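Local coordinates for putative agmatinase (Clostridium difficile, PDB 3LHL), which probably hydrolyses agmatine to putrescine and urea, as a manganese-dependent member of the arginase family, at residues A[8-13]-A[88-93]; A[13-18]-A[61-66]; A[53-58]-A[270-275]. One frame throughout, in Å; residues are numbered along the deposited sequence.

Contact 1 of 3, residues A[8-13]-A[88-93]; sequences SNLIVF and SKVPFM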
loop_
_atom_site.group_PDB
_atom_site.type_symbol
_atom_site.label_atom_id
_atom_site.label_comp_id
_atom_site.label_asym_id
_atom_site.label_seq_id
_atom_site.Cartn_x
_atom_site.Cartn_y
_atom_site.Cartn_z
ATOM N N SER A 8 4.953 -18.738 9.558
ATOM C CA SER A 8 3.982 -17.755 9.081
ATOM C C SER A 8 3.855 -17.667 7.563
ATOM O O SER A 8 4.815 -17.904 6.833
ATOM C CB SER A 8 4.331 -16.373 9.639
ATOM O OG SER A 8 4.379 -16.379 11.057
ATOM N N ASN A 9 2.654 -17.330 7.098
ATOM C CA ASN A 9 2.397 -17.179 5.671
ATOM C C ASN A 9 2.465 -15.703 5.277
ATOM O O ASN A 9 2.631 -15.371 4.104
ATOM C CB ASN A 9 1.021 -17.744 5.306
ATOM C CG ASN A 9 0.913 -19.237 5.562
ATOM O OD1 ASN A 9 1.742 -20.020 5.097
ATOM N ND2 ASN A 9 -0.114 -19.638 6.305
ATOM N N LEU A 10 2.334 -14.823 6.265
ATOM C CA LEU A 10 2.385 -13.383 6.030
ATOM C C LEU A 10 3.599 -12.799 6.751
ATOM O O LEU A 10 3.740 -12.940 7.971
ATOM C CB LEU A 10 1.103 -12.724 6.544
ATOM C CG LEU A 10 0.897 -11.222 6.307
ATOM C CD1 LEU A 10 0.899 -10.915 4.810
ATOM C CD2 LEU A 10 -0.425 -10.789 6.943
ATOM N N ILE A 11 4.475 -12.154 5.987
ATOM C CA ILE A 11 5.690 -11.555 6.527
ATOM C C ILE A 11 5.601 -10.035 6.429
ATOM O O ILE A 11 5.637 -9.462 5.333
ATOM C CB ILE A 11 6.936 -12.038 5.751
ATOM C CG1 ILE A 11 6.931 -13.571 5.664
ATOM C CG2 ILE A 11 8.209 -11.533 6.430
ATOM C CD1 ILE A 11 6.934 -14.280 7.010
ATOM N N VAL A 12 5.483 -9.397 7.587
ATOM C CA VAL A 12 5.367 -7.948 7.694
ATOM C C VAL A 12 6.726 -7.330 7.984
ATOM O O VAL A 12 7.425 -7.758 8.903
ATOM C CB VAL A 12 4.424 -7.555 8.854
ATOM C CG1 VAL A 12 4.261 -6.052 8.902
ATOM C CG2 VAL A 12 3.084 -8.254 8.700
ATOM N N PHE A 13 7.102 -6.323 7.206
ATOM C CA PHE A 13 8.380 -5.661 7.427
ATOM C C PHE A 13 8.260 -4.185 7.095
ATOM O O PHE A 13 7.421 -3.779 6.285
ATOM C CB PHE A 13 9.500 -6.340 6.609
ATOM C CG PHE A 13 9.361 -6.192 5.119
ATOM C CD1 PHE A 13 10.067 -5.203 4.437
ATOM C CD2 PHE A 13 8.536 -7.049 4.395
ATOM C CE1 PHE A 13 9.958 -5.068 3.052
ATOM C CE2 PHE A 13 8.416 -6.925 3.010
ATOM C CZ PHE A 13 9.129 -5.931 2.337
ATOM N N SER A 88 7.352 -18.803 -0.891
ATOM C CA SER A 88 5.904 -18.993 -0.945
ATOM C C SER A 88 5.173 -18.328 0.217
ATOM O O SER A 88 4.335 -18.944 0.873
ATOM C CB SER A 88 5.556 -20.485 -0.965
ATOM O OG SER A 88 6.021 -21.105 -2.148
ATOM N N LYS A 89 5.494 -17.070 0.472
ATOM C CA LYS A 89 4.847 -16.338 1.546
ATOM C C LYS A 89 4.435 -14.979 1.008
ATOM O O LYS A 89 4.921 -14.540 -0.037
ATOM C CB LYS A 89 5.804 -16.172 2.730
ATOM C CG LYS A 89 6.265 -17.483 3.335
ATOM C CD LYS A 89 7.325 -17.255 4.399
ATOM C CE LYS A 89 7.797 -18.575 4.981
ATOM N NZ LYS A 89 6.658 -19.367 5.528
ATOM N N VAL A 90 3.539 -14.315 1.726
ATOM C CA VAL A 90 3.050 -13.016 1.315
ATOM C C VAL A 90 3.823 -11.886 1.974
ATOM O O VAL A 90 3.925 -11.820 3.199
ATOM C CB VAL A 90 1.550 -12.859 1.661
ATOM C CG1 VAL A 90 1.058 -11.467 1.273
ATOM C CG2 VAL A 90 0.746 -13.925 0.943
ATOM N N PRO A 91 4.411 -10.997 1.162
ATOM C CA PRO A 91 5.160 -9.877 1.725
ATOM C C PRO A 91 4.191 -8.738 2.028
ATOM O O PRO A 91 3.374 -8.370 1.184
ATOM C CB PRO A 91 6.143 -9.519 0.610
ATOM C CG PRO A 91 5.351 -9.815 -0.631
ATOM C CD PRO A 91 4.665 -11.131 -0.286
ATOM N N PHE A 92 4.263 -8.209 3.244
ATOM C CA PHE A 92 3.421 -7.097 3.645
ATOM C C PHE A 92 4.377 -6.001 4.103
ATOM O O PHE A 92 4.926 -6.051 5.201
ATOM C CB PHE A 92 2.486 -7.515 4.780
ATOM C CG PHE A 92 1.385 -6.531 5.057
ATOM C CD1 PHE A 92 0.296 -6.898 5.836
ATOM C CD2 PHE A 92 1.438 -5.235 4.553
ATOM C CE1 PHE A 92 -0.728 -5.992 6.112
ATOM C CE2 PHE A 92 0.416 -4.318 4.824
ATOM C CZ PHE A 92 -0.665 -4.700 5.606
HETATM N N MSE A 93 4.574 -5.016 3.236
HETATM C CA MSE A 93 5.482 -3.913 3.496
HETATM C C MSE A 93 4.795 -2.675 4.078
HETATM O O MSE A 93 3.728 -2.254 3.617
HETATM C CB MSE A 93 6.206 -3.566 2.189
HETATM C CG MSE A 93 7.269 -2.485 2.282
HETATM SE SE MSE A 93 8.274 -2.336 0.605
HETATM C CE MSE A 93 6.796 -1.902 -0.580
HETATM O O HOH W 1 4.242 -20.252 4.323
#
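Leu10 to Phe13 pair with Val90 to Met93 as neighbouring parallel strands near one end of the eight-stranded sheet of the arginase fold. The backbones follow the usual parallel ladder, in which Val90 and Phe92 each use their N and O to bond the residues on either side of their partners, Leu10 and Val12: Val90 N gives to Asn9 O and Ile11 N to Val90 O, then Phe92 N gives to Ile11 O and Phe13 N to Phe92 O. The short segments run 24° apart.

On the face bearing Leu10, Val12, Val90 and Phe92, Leu10 has CG anti to its backbone N (chi1 -176°), and its CD1 comes to 3.6 Å from CG1 of Val90 and 3.8 Å from CB of Phe92. The other methyl, CD2, approaches the edge of the Phe92 ring. On the reverse face, CB of Met93, a selenomethionine, lies off-centre over the Phe13 ring, 3.8 Å from its CZ, while SE stands obliquely in a Met-aromatic contact; CB of Pro91 meets the edge of the same ring.

Just before the strands, Lys89 crosses over Ile11, CD to CG1 at 3.9 Å, and bends at its last torsion (chi4 -56°), which brings NZ to 2.7 Å from Ser8 O. A water accepts from this NZ and donates to Asn9 OD1, and Tyr5 adds a cation-pi contact to the ammonium group.

Helix 258-278 packs on the Leu10 and Phe92 face and helix 70-86 on the Ile11 and Phe13 face, while strand 57-62 lies beyond strand 10-15 and strand 240-247 beyond 90-95.

Contact 2 of 3, residues A[13-18]-A[61-66]; sequences FGVGFD and GDLEIS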
loop_
_atom_site.group_PDB
_atom_site.type_symbol
_atom_site.label_atom_id
_atom_site.label_comp_id
_atom_site.label_asym_id
_atom_site.label_seq_id
_atom_site.Cartn_x
_atom_site.Cartn_y
_atom_site.Cartn_z
ATOM N N PHE A 13 7.102 -6.323 7.206
ATOM C CA PHE A 13 8.380 -5.661 7.427
ATOM C C PHE A 13 8.260 -4.185 7.095
ATOM O O PHE A 13 7.421 -3.779 6.285
ATOM C CB PHE A 13 9.500 -6.340 6.609
ATOM C CG PHE A 13 9.361 -6.192 5.119
ATOM C CD1 PHE A 13 10.067 -5.203 4.437
ATOM C CD2 PHE A 13 8.536 -7.049 4.395
ATOM C CE1 PHE A 13 9.958 -5.068 3.052
ATOM C CE2 PHE A 13 8.416 -6.925 3.010
ATOM C CZ PHE A 13 9.129 -5.931 2.337
ATOM N N GLY A 14 9.085 -3.380 7.751
ATOM C CA GLY A 14 9.048 -1.952 7.522
ATOM C C GLY A 14 10.177 -1.481 6.637
ATOM O O GLY A 14 11.235 -2.110 6.575
ATOM N N VAL A 15 9.931 -0.378 5.941
ATOM C CA VAL A 15 10.911 0.233 5.049
ATOM C C VAL A 15 10.850 1.733 5.293
ATOM O O VAL A 15 10.048 2.439 4.671
ATOM C CB VAL A 15 10.585 -0.036 3.560
ATOM C CG1 VAL A 15 11.604 0.670 2.675
ATOM C CG2 VAL A 15 10.589 -1.533 3.281
ATOM N N GLY A 16 11.683 2.203 6.218
ATOM C CA GLY A 16 11.716 3.618 6.545
ATOM C C GLY A 16 12.554 4.390 5.544
ATOM O O GLY A 16 13.691 4.785 5.830
ATOM N N PHE A 17 11.980 4.610 4.368
ATOM C CA PHE A 17 12.661 5.324 3.299
ATOM C C PHE A 17 11.792 6.423 2.695
ATOM O O PHE A 17 10.620 6.199 2.400
ATOM C CB PHE A 17 13.052 4.334 2.192
ATOM C CG PHE A 17 13.561 4.991 0.938
ATOM C CD1 PHE A 17 14.861 5.485 0.875
ATOM C CD2 PHE A 17 12.742 5.121 -0.178
ATOM C CE1 PHE A 17 15.340 6.096 -0.275
ATOM C CE2 PHE A 17 13.210 5.733 -1.343
ATOM C CZ PHE A 17 14.513 6.222 -1.391
ATOM N N ASP A 18 12.370 7.611 2.522
ATOM C CA ASP A 18 11.660 8.725 1.890
ATOM C C ASP A 18 12.644 9.529 1.047
ATOM O O ASP A 18 12.483 10.730 0.843
ATOM C CB ASP A 18 10.971 9.635 2.922
ATOM C CG ASP A 18 11.903 10.122 4.012
ATOM O OD1 ASP A 18 13.076 10.441 3.726
ATOM O OD2 ASP A 18 11.442 10.209 5.168
ATOM N N GLY A 61 10.355 -6.913 11.386
ATOM C CA GLY A 61 10.965 -5.661 11.785
ATOM C C GLY A 61 11.288 -4.776 10.590
ATOM O O GLY A 61 10.726 -4.938 9.505
ATOM N N ASP A 62 12.206 -3.835 10.786
ATOM C CA ASP A 62 12.583 -2.932 9.713
ATOM C C ASP A 62 13.742 -3.457 8.881
ATOM O O ASP A 62 14.696 -4.045 9.403
ATOM C CB ASP A 62 12.942 -1.556 10.272
ATOM C CG ASP A 62 11.765 -0.878 10.942
ATOM O OD1 ASP A 62 10.627 -1.052 10.450
ATOM O OD2 ASP A 62 11.976 -0.164 11.947
ATOM N N LEU A 63 13.639 -3.249 7.573
ATOM C CA LEU A 63 14.671 -3.672 6.648
ATOM C C LEU A 63 15.835 -2.697 6.766
ATOM O O LEU A 63 15.639 -1.481 6.754
ATOM C CB LEU A 63 14.132 -3.652 5.219
ATOM C CG LEU A 63 15.155 -3.896 4.107
ATOM C CD1 LEU A 63 15.743 -5.308 4.225
ATOM C CD2 LEU A 63 14.476 -3.694 2.761
ATOM N N GLU A 64 17.044 -3.227 6.897
ATOM C CA GLU A 64 18.215 -2.370 7.002
ATOM C C GLU A 64 18.492 -1.865 5.597
ATOM O O GLU A 64 18.666 -2.656 4.679
ATOM C CB GLU A 64 19.418 -3.160 7.523
ATOM C CG GLU A 64 20.609 -2.287 7.878
ATOM C CD GLU A 64 21.839 -3.090 8.264
ATOM O OE1 GLU A 64 21.748 -3.930 9.189
ATOM O OE2 GLU A 64 22.903 -2.876 7.643
ATOM N N ILE A 65 18.517 -0.553 5.421
ATOM C CA ILE A 65 18.764 0.002 4.100
ATOM C C ILE A 65 19.920 0.988 4.075
ATOM O O ILE A 65 20.197 1.666 5.063
ATOM C CB ILE A 65 17.505 0.703 3.551
ATOM C CG1 ILE A 65 17.079 1.824 4.501
ATOM C CG2 ILE A 65 16.376 -0.317 3.373
ATOM C CD1 ILE A 65 15.867 2.606 4.024
ATOM N N SER A 66 20.600 1.051 2.934
ATOM C CA SER A 66 21.720 1.962 2.770
ATOM C C SER A 66 21.191 3.389 2.713
ATOM O O SER A 66 19.990 3.610 2.522
ATOM C CB SER A 66 22.483 1.641 1.485
ATOM O OG SER A 66 23.114 0.377 1.570
HETATM O O HOH W 2 13.656 0.384 7.396
#
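Gly14 spends both of its backbone polar groups on the neighbouring strand: its N donates to Gly61 O at 2.9 Å, and its O accepts from Leu63 N at 2.8 Å. The first donor stands above the carbonyl plane of Gly61, 36° out of it, whereas the second bond is nearly straight at N-H (174°). Past this point the direct backbone bonding between the segments stops, and a water continues the link by accepting from Gly16 N and donating to Leu63 O.

The carboxylate of Asp62 leans over Gly14, OD1 lying 3.4 Å from Gly14 CA, a close approach over a residue with no side chain. The hydrogen bond of OD1 goes to Ser31 OG, and OD2 forms a salt bridge with Arg35, which gives both oxygens partners beyond the two strands. Farther along, Ile65 holds CG1 between its backbone N and carbonyl carbon (chi1 59°), and CD1, carried outward from it, reaches 3.8 Å from CB of Phe17 and 3.6 Å from Gly16 O. Gly16 is the centre of an inverse gamma turn, with a weak bond from Phe17 N to Val15 O.

The whole is a parallel pairing of edge strand 57-62 with strand 10-15 that opens into loops at the C-terminal ends, as in alpha/beta folds of the arginase family.

Contact 3 of 3, residues A[53-58]-A[270-275]; sequences EDYNIC and LCLIIS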
loop_
_atom_site.group_PDB
_atom_site.type_symbol
_atom_site.label_atom_id
_atom_site.label_comp_id
_atom_site.label_asym_id
_atom_site.label_seq_id
_atom_site.Cartn_x
_atom_site.Cartn_y
_atom_site.Cartn_z
ATOM N N GLU A 53 -4.561 -13.257 16.981
ATOM C CA GLU A 53 -4.051 -14.396 17.737
ATOM C C GLU A 53 -4.309 -15.766 17.120
ATOM O O GLU A 53 -3.683 -16.748 17.515
ATOM C CB GLU A 53 -4.616 -14.368 19.159
ATOM C CG GLU A 53 -4.166 -13.167 19.968
ATOM C CD GLU A 53 -4.737 -13.157 21.373
ATOM O OE1 GLU A 53 -5.984 -13.115 21.511
ATOM O OE2 GLU A 53 -3.937 -13.193 22.338
ATOM N N ASP A 54 -5.225 -15.844 16.161
ATOM C CA ASP A 54 -5.521 -17.124 15.527
ATOM C C ASP A 54 -4.625 -17.380 14.321
ATOM O O ASP A 54 -4.811 -18.365 13.612
ATOM C CB ASP A 54 -6.976 -17.178 15.053
ATOM C CG ASP A 54 -7.968 -16.941 16.172
ATOM O OD1 ASP A 54 -7.717 -17.408 17.302
ATOM O OD2 ASP A 54 -9.008 -16.301 15.912
ATOM N N TYR A 55 -3.649 -16.509 14.090
ATOM C CA TYR A 55 -2.805 -16.673 12.916
ATOM C C TYR A 55 -1.307 -16.613 13.141
ATOM O O TYR A 55 -0.821 -16.092 14.147
ATOM C CB TYR A 55 -3.179 -15.619 11.870
ATOM C CG TYR A 55 -4.660 -15.542 11.606
ATOM C CD1 TYR A 55 -5.313 -16.549 10.895
ATOM C CD2 TYR A 55 -5.423 -14.487 12.116
ATOM C CE1 TYR A 55 -6.692 -16.514 10.705
ATOM C CE2 TYR A 55 -6.802 -14.442 11.932
ATOM C CZ TYR A 55 -7.429 -15.460 11.228
ATOM O OH TYR A 55 -8.795 -15.437 11.069
ATOM N N ASN A 56 -0.579 -17.156 12.173
ATOM C CA ASN A 56 0.868 -17.139 12.205
ATOM C C ASN A 56 1.324 -15.992 11.317
ATOM O O ASN A 56 1.283 -16.077 10.087
ATOM C CB ASN A 56 1.432 -18.462 11.696
ATOM C CG ASN A 56 1.275 -19.580 12.703
ATOM O OD1 ASN A 56 1.812 -19.509 13.808
ATOM N ND2 ASN A 56 0.533 -20.616 12.329
ATOM N N ILE A 57 1.732 -14.907 11.958
ATOM C CA ILE A 57 2.211 -13.731 11.253
ATOM C C ILE A 57 3.600 -13.406 11.772
ATOM O O ILE A 57 3.836 -13.376 12.977
ATOM C CB ILE A 57 1.282 -12.525 11.489
ATOM C CG1 ILE A 57 -0.132 -12.864 10.998
ATOM C CG2 ILE A 57 1.823 -11.300 10.761
ATOM C CD1 ILE A 57 -1.191 -11.854 11.415
ATOM N N CYS A 58 4.526 -13.170 10.856
ATOM C CA CYS A 58 5.887 -12.857 11.251
ATOM C C CYS A 58 6.160 -11.367 11.205
ATOM O O CYS A 58 5.832 -10.696 10.225
ATOM C CB CYS A 58 6.885 -13.580 10.344
ATOM S SG CYS A 58 8.614 -13.134 10.661
ATOM N N LEU A 270 -5.889 -5.529 7.656
ATOM C CA LEU A 270 -5.322 -6.127 6.454
ATOM C C LEU A 270 -4.649 -7.458 6.755
ATOM O O LEU A 270 -4.790 -8.404 5.990
ATOM C CB LEU A 270 -4.329 -5.170 5.792
ATOM C CG LEU A 270 -4.979 -4.001 5.041
ATOM C CD1 LEU A 270 -3.910 -3.063 4.518
ATOM C CD2 LEU A 270 -5.823 -4.541 3.892
ATOM N N CYS A 271 -3.917 -7.534 7.863
ATOM C CA CYS A 271 -3.263 -8.782 8.234
ATOM C C CYS A 271 -4.343 -9.835 8.451
ATOM O O CYS A 271 -4.234 -10.961 7.973
ATOM C CB CYS A 271 -2.445 -8.615 9.519
ATOM S SG CYS A 271 -0.866 -7.749 9.315
ATOM N N LEU A 272 -5.390 -9.459 9.178
ATOM C CA LEU A 272 -6.482 -10.379 9.447
ATOM C C LEU A 272 -7.085 -10.893 8.141
ATOM O O LEU A 272 -7.184 -12.099 7.917
ATOM C CB LEU A 272 -7.551 -9.683 10.291
ATOM C CG LEU A 272 -7.116 -9.397 11.732
ATOM C CD1 LEU A 272 -8.161 -8.557 12.445
ATOM C CD2 LEU A 272 -6.891 -10.716 12.460
ATOM N N ILE A 273 -7.467 -9.966 7.275
ATOM C CA ILE A 273 -8.061 -10.303 5.991
ATOM C C ILE A 273 -7.208 -11.262 5.162
ATOM O O ILE A 273 -7.703 -12.271 4.663
ATOM C CB ILE A 273 -8.349 -9.005 5.190
ATOM C CG1 ILE A 273 -9.845 -8.720 5.232
ATOM C CG2 ILE A 273 -7.842 -9.106 3.760
ATOM C CD1 ILE A 273 -10.391 -8.645 6.626
ATOM N N ILE A 274 -5.926 -10.948 5.022
ATOM C CA ILE A 274 -5.028 -11.783 4.240
ATOM C C ILE A 274 -4.764 -13.112 4.945
ATOM O O ILE A 274 -4.831 -14.175 4.326
ATOM C CB ILE A 274 -3.682 -11.052 3.981
ATOM C CG1 ILE A 274 -3.941 -9.747 3.229
ATOM C CG2 ILE A 274 -2.749 -11.935 3.161
ATOM C CD1 ILE A 274 -2.720 -8.867 3.098
ATOM N N SER A 275 -4.480 -13.048 6.242
ATOM C CA SER A 275 -4.201 -14.254 7.015
ATOM C C SER A 275 -5.355 -15.245 6.977
ATOM O O SER A 275 -5.140 -16.456 6.894
ATOM C CB SER A 275 -3.889 -13.894 8.467
ATOM O OG SER A 275 -2.681 -13.164 8.548
HETATM O O HOH W 3 -0.714 -15.417 8.182
#
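The ring of Tyr55 is sandwiched: CB of Asp54, the preceding residue, lies over the centre of one face, and CB of Ser275 lies against the opposite face, offset toward the rim. Ser275 CB is closest to CG of Tyr55, at 3.6 Å, and makes a CH-pi contact 25° off the ring normal. Tyr55 has CG anti to its carbonyl carbon (chi1 -49°), beside the backbone N, and the bond from CA to CB is directed toward the helix. Obliquely to the ring, CD2 of Leu272 comes to 3.8 Å from Tyr55 CE2, the two side chains crossing at about a right angle. The ring's far end is held too, for Tyr55 OH is hydrogen-bonded to OD1 of Asp276, the next residue of the helix.

Two residues on, Ile57 lays its CD1 against Cys271 and Ser275, one helical turn apart. Ile57 CD1 is 4.0 Å from Cys271 CB and 3.5 Å from Ser275 OG, and CG1 lies beside the same hydroxyl.

No direct hydrogen bond joins the two segments, so the polar link is indirect. Ser275 OG turns back to donate to Cys271 O at 2.8 Å, approaching from above the carbonyl plane, 43° out of it. That oxygen also receives the regular helical bond from Ser275 N, so two donors grip it. The hydroxyl in turn accepts from a water, which donates as well to Asn56 O. In this way the serine is tied both into its own helix and to the loop leading to strand 57-62.

Such packing of a C-terminal helix, 258-278, across one face of a parallel sheet, reaching here to its edge strand 57-62, belongs to the three-layer alpha/beta/alpha architecture of the arginase family.

Overall arrangement
From the N terminus, strand 10-15 supplies the first partner of contacts 1 and 2, which share Phe13. Contact 2 closes the shorter loop, back from residues 61-66, and nests inside the longer one that contact 1 closes at 88-93. Together they set 10-15 between strands 57-62 and 90-95, and they meet where Met93 CG packs on Val15 CG2. Contact 3 begins within both loops, at 53-58, and ends near the C terminus at 270-275, so it crosses each of them. It fastens the last helix to the sheet's edge, beside contact 1, where Leu10 and Val12 probably hydrogen-bond to Cys58.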